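Local coordinates for protein 6-pyruvoyl tetrahydrobiopterin synthase (Plasmodium vivax, PDB 3LX3) that belongs to the 6-pyruvoyl tetrahydropterin synthase family, assembles as a hexamer, and binds zinc and 2-amino-1,5-dihydropteridine-4,6-dione, at residues L56-N61 / G66-F71. Sequence-based numbering, arbitrary orientation.
Sequences LRLRGN and GYVIDF. With XTN (2-amino-1,5-dihydropteridine-4,6-dione), chain C.
Val68 lays its CG1 methyl against the backbone of Gly60, 3.7 Å from Gly60 CA, where the strand carries no side chain. CG1, anti to the backbone N (chi1 178°), is thereby aimed at Gly60, while CG2, beside that N, lies 3.8 Å from Asn61 O. Leu58 continues the apolar seam: both its methyls bear on the CG2 branch of Ile69, CD2 at 3.9 Å from Ile69 CG2, and the two side chains cross at about a right angle. No hydrogen bond links the segments. In this T-fold family member, strand 48-61 belongs to the antiparallel sheet and residues 66-70 form the loop that leads into helix 71-85. Leu74 of that helix touches both Leu58 and Ile69, while Phe153 and Leu154 of helix 151-156 add to the packing around Ile69. The same loop presents the ligand XTN with polar and aromatic groups. Ile69 O accepts a nearly straight hydrogen bond from XTN N2 (2.8 Å, 166°), and the ring of Tyr67 spreads over XTN, with XTN N1 3.4 Å above the ring centre. Asp70 OD1 lies 2.8 Å from XTN N8 and also caps the helix through Ser72 N. The pocket is completed across a subunit interface by Thr134 and Glu135 of the second subunit, both hydrogen-bonded to XTN; Glu135 OE2 also accepts a hydrogen bond from Val68 N, tying the loop itself to that subunit.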
loop_
_atom_site.group_PDB
_atom_site.type_symbol
_atom_site.label_atom_id
_atom_site.label_comp_id
_atom_site.label_asym_id
_atom_site.label_seq_id
_atom_site.Cartn_x
_atom_site.Cartn_y
_atom_site.Cartn_z
ATOM N N LEU A 56 -15.805 -6.057 -3.420
ATOM C CA LEU A 56 -17.196 -5.907 -3.855
ATOM C C LEU A 56 -17.554 -4.434 -3.906
ATOM O O LEU A 56 -17.292 -3.697 -2.950
ATOM C CB LEU A 56 -18.140 -6.627 -2.879
ATOM C CG LEU A 56 -19.637 -6.382 -3.022
ATOM C CD1 LEU A 56 -20.168 -6.999 -4.314
ATOM C CD2 LEU A 56 -20.359 -6.970 -1.793
ATOM N N ARG A 57 -18.154 -4.048 -5.038
ATOM C CA ARG A 57 -18.693 -2.714 -5.249
ATOM C C ARG A 57 -20.171 -2.852 -5.578
ATOM O O ARG A 57 -20.582 -3.773 -6.296
ATOM C CB ARG A 57 -17.950 -2.050 -6.394
ATOM C CG ARG A 57 -18.364 -0.645 -6.800
ATOM C CD ARG A 57 -17.328 -0.109 -7.833
ATOM N NE ARG A 57 -15.955 -0.594 -7.562
ATOM C CZ ARG A 57 -14.858 0.149 -7.381
ATOM N NH1 ARG A 57 -14.878 1.469 -7.458
ATOM N NH2 ARG A 57 -13.701 -0.455 -7.143
ATOM N N LEU A 58 -20.958 -1.917 -5.083
ATOM C CA LEU A 58 -22.380 -1.914 -5.415
ATOM C C LEU A 58 -22.895 -0.493 -5.451
ATOM O O LEU A 58 -22.228 0.427 -4.962
ATOM C CB LEU A 58 -23.180 -2.777 -4.447
ATOM C CG LEU A 58 -23.162 -2.490 -2.929
ATOM C CD1 LEU A 58 -24.007 -1.274 -2.573
ATOM C CD2 LEU A 58 -23.682 -3.711 -2.177
ATOM N N ARG A 59 -24.074 -0.292 -6.044
ATOM C CA ARG A 59 -24.723 1.017 -6.135
ATOM C C ARG A 59 -26.179 0.904 -5.712
ATOM O O ARG A 59 -26.869 -0.100 -6.045
ATOM C CB ARG A 59 -24.674 1.568 -7.560
ATOM C CG ARG A 59 -23.261 1.776 -8.081
ATOM C CD ARG A 59 -23.219 2.047 -9.535
ATOM N NE ARG A 59 -21.844 2.069 -10.020
ATOM C CZ ARG A 59 -21.488 1.776 -11.262
ATOM N NH1 ARG A 59 -22.407 1.436 -12.157
ATOM N NH2 ARG A 59 -20.215 1.832 -11.603
ATOM N N GLY A 60 -26.662 1.924 -5.018
ATOM C CA GLY A 60 -28.091 2.028 -4.687
ATOM C C GLY A 60 -28.340 3.421 -4.177
ATOM O O GLY A 60 -27.438 4.263 -4.173
ATOM N N ASN A 61 -29.557 3.689 -3.743
ATOM C CA ASN A 61 -29.878 4.956 -3.102
ATOM C C ASN A 61 -29.582 4.881 -1.608
ATOM O O ASN A 61 -29.772 3.824 -0.983
ATOM C CB ASN A 61 -31.360 5.296 -3.299
ATOM C CG ASN A 61 -31.742 5.443 -4.745
ATOM O OD1 ASN A 61 -30.975 5.931 -5.553
ATOM N ND2 ASN A 61 -32.961 5.037 -5.072
ATOM N N GLY A 66 -29.498 6.066 6.639
ATOM C CA GLY A 66 -28.201 6.651 6.329
ATOM C C GLY A 66 -27.213 5.813 5.523
ATOM O O GLY A 66 -26.148 6.282 5.161
ATOM N N TYR A 67 -27.603 4.572 5.259
ATOM C CA TYR A 67 -26.811 3.642 4.486
ATOM C C TYR A 67 -27.467 3.268 3.172
ATOM O O TYR A 67 -28.703 3.232 3.104
ATOM C CB TYR A 67 -26.670 2.310 5.237
ATOM C CG TYR A 67 -25.980 2.313 6.600
ATOM C CD1 TYR A 67 -25.155 3.336 7.036
ATOM C CD2 TYR A 67 -26.224 1.259 7.468
ATOM C CE1 TYR A 67 -24.548 3.269 8.278
ATOM C CE2 TYR A 67 -25.611 1.183 8.700
ATOM C CZ TYR A 67 -24.776 2.175 9.090
ATOM O OH TYR A 67 -24.173 2.069 10.318
ATOM N N VAL A 68 -26.660 2.943 2.153
ATOM C CA VAL A 68 -27.213 2.180 1.028
ATOM C C VAL A 68 -27.601 0.798 1.574
ATOM O O VAL A 68 -28.764 0.365 1.477
ATOM C CB VAL A 68 -26.294 2.072 -0.170
ATOM C CG1 VAL A 68 -27.000 1.200 -1.260
ATOM C CG2 VAL A 68 -26.006 3.489 -0.721
ATOM N N ILE A 69 -26.616 0.142 2.161
ATOM C CA ILE A 69 -26.741 -1.183 2.796
ATOM C C ILE A 69 -25.559 -1.228 3.786
ATOM O O ILE A 69 -24.485 -0.648 3.538
ATOM C CB ILE A 69 -26.777 -2.316 1.758
ATOM C CG1 ILE A 69 -26.887 -3.685 2.422
ATOM C CG2 ILE A 69 -25.560 -2.249 0.870
ATOM C CD1 ILE A 69 -27.147 -4.790 1.394
ATOM N N ASP A 70 -25.769 -1.825 4.946
ATOM C CA ASP A 70 -24.768 -1.885 5.991
ATOM C C ASP A 70 -23.489 -2.587 5.513
ATOM O O ASP A 70 -23.504 -3.764 5.125
ATOM C CB ASP A 70 -25.380 -2.646 7.182
ATOM C CG ASP A 70 -24.524 -2.601 8.428
ATOM O OD1 ASP A 70 -23.346 -2.239 8.402
ATOM O OD2 ASP A 70 -25.089 -2.952 9.487
ATOM N N PHE A 71 -22.357 -1.881 5.563
ATOM C CA PHE A 71 -21.054 -2.485 5.252
ATOM C C PHE A 71 -20.827 -3.804 5.994
ATOM O O PHE A 71 -20.170 -4.721 5.465
ATOM C CB PHE A 71 -19.879 -1.569 5.633
ATOM C CG PHE A 71 -19.627 -0.377 4.714
ATOM C CD1 PHE A 71 -19.380 -0.513 3.353
ATOM C CD2 PHE A 71 -19.512 0.887 5.268
ATOM C CE1 PHE A 71 -19.092 0.620 2.566
ATOM C CE2 PHE A 71 -19.218 2.000 4.460
ATOM C CZ PHE A 71 -19.019 1.836 3.130
HETATM N N1 XTN C . -22.499 0.880 6.578
HETATM C C2 XTN C . -22.568 1.869 5.663
HETATM N N2 XTN C . -23.182 1.672 4.482
HETATM N N3 XTN C . -22.046 3.155 5.955
HETATM C C4 XTN C . -21.401 3.414 7.103
HETATM O O4 XTN C . -20.925 4.561 7.285
HETATM N N5 XTN C . -20.682 2.529 9.216
HETATM C C6 XTN C . -20.631 1.500 10.114
HETATM O O6 XTN C . -20.068 1.669 11.199
HETATM C C7 XTN C . -21.243 0.248 9.799
HETATM N N8 XTN C . -21.841 0.112 8.614
HETATM C C4A XTN C . -21.308 2.358 8.014
HETATM C C8A XTN C . -21.869 1.114 7.731
#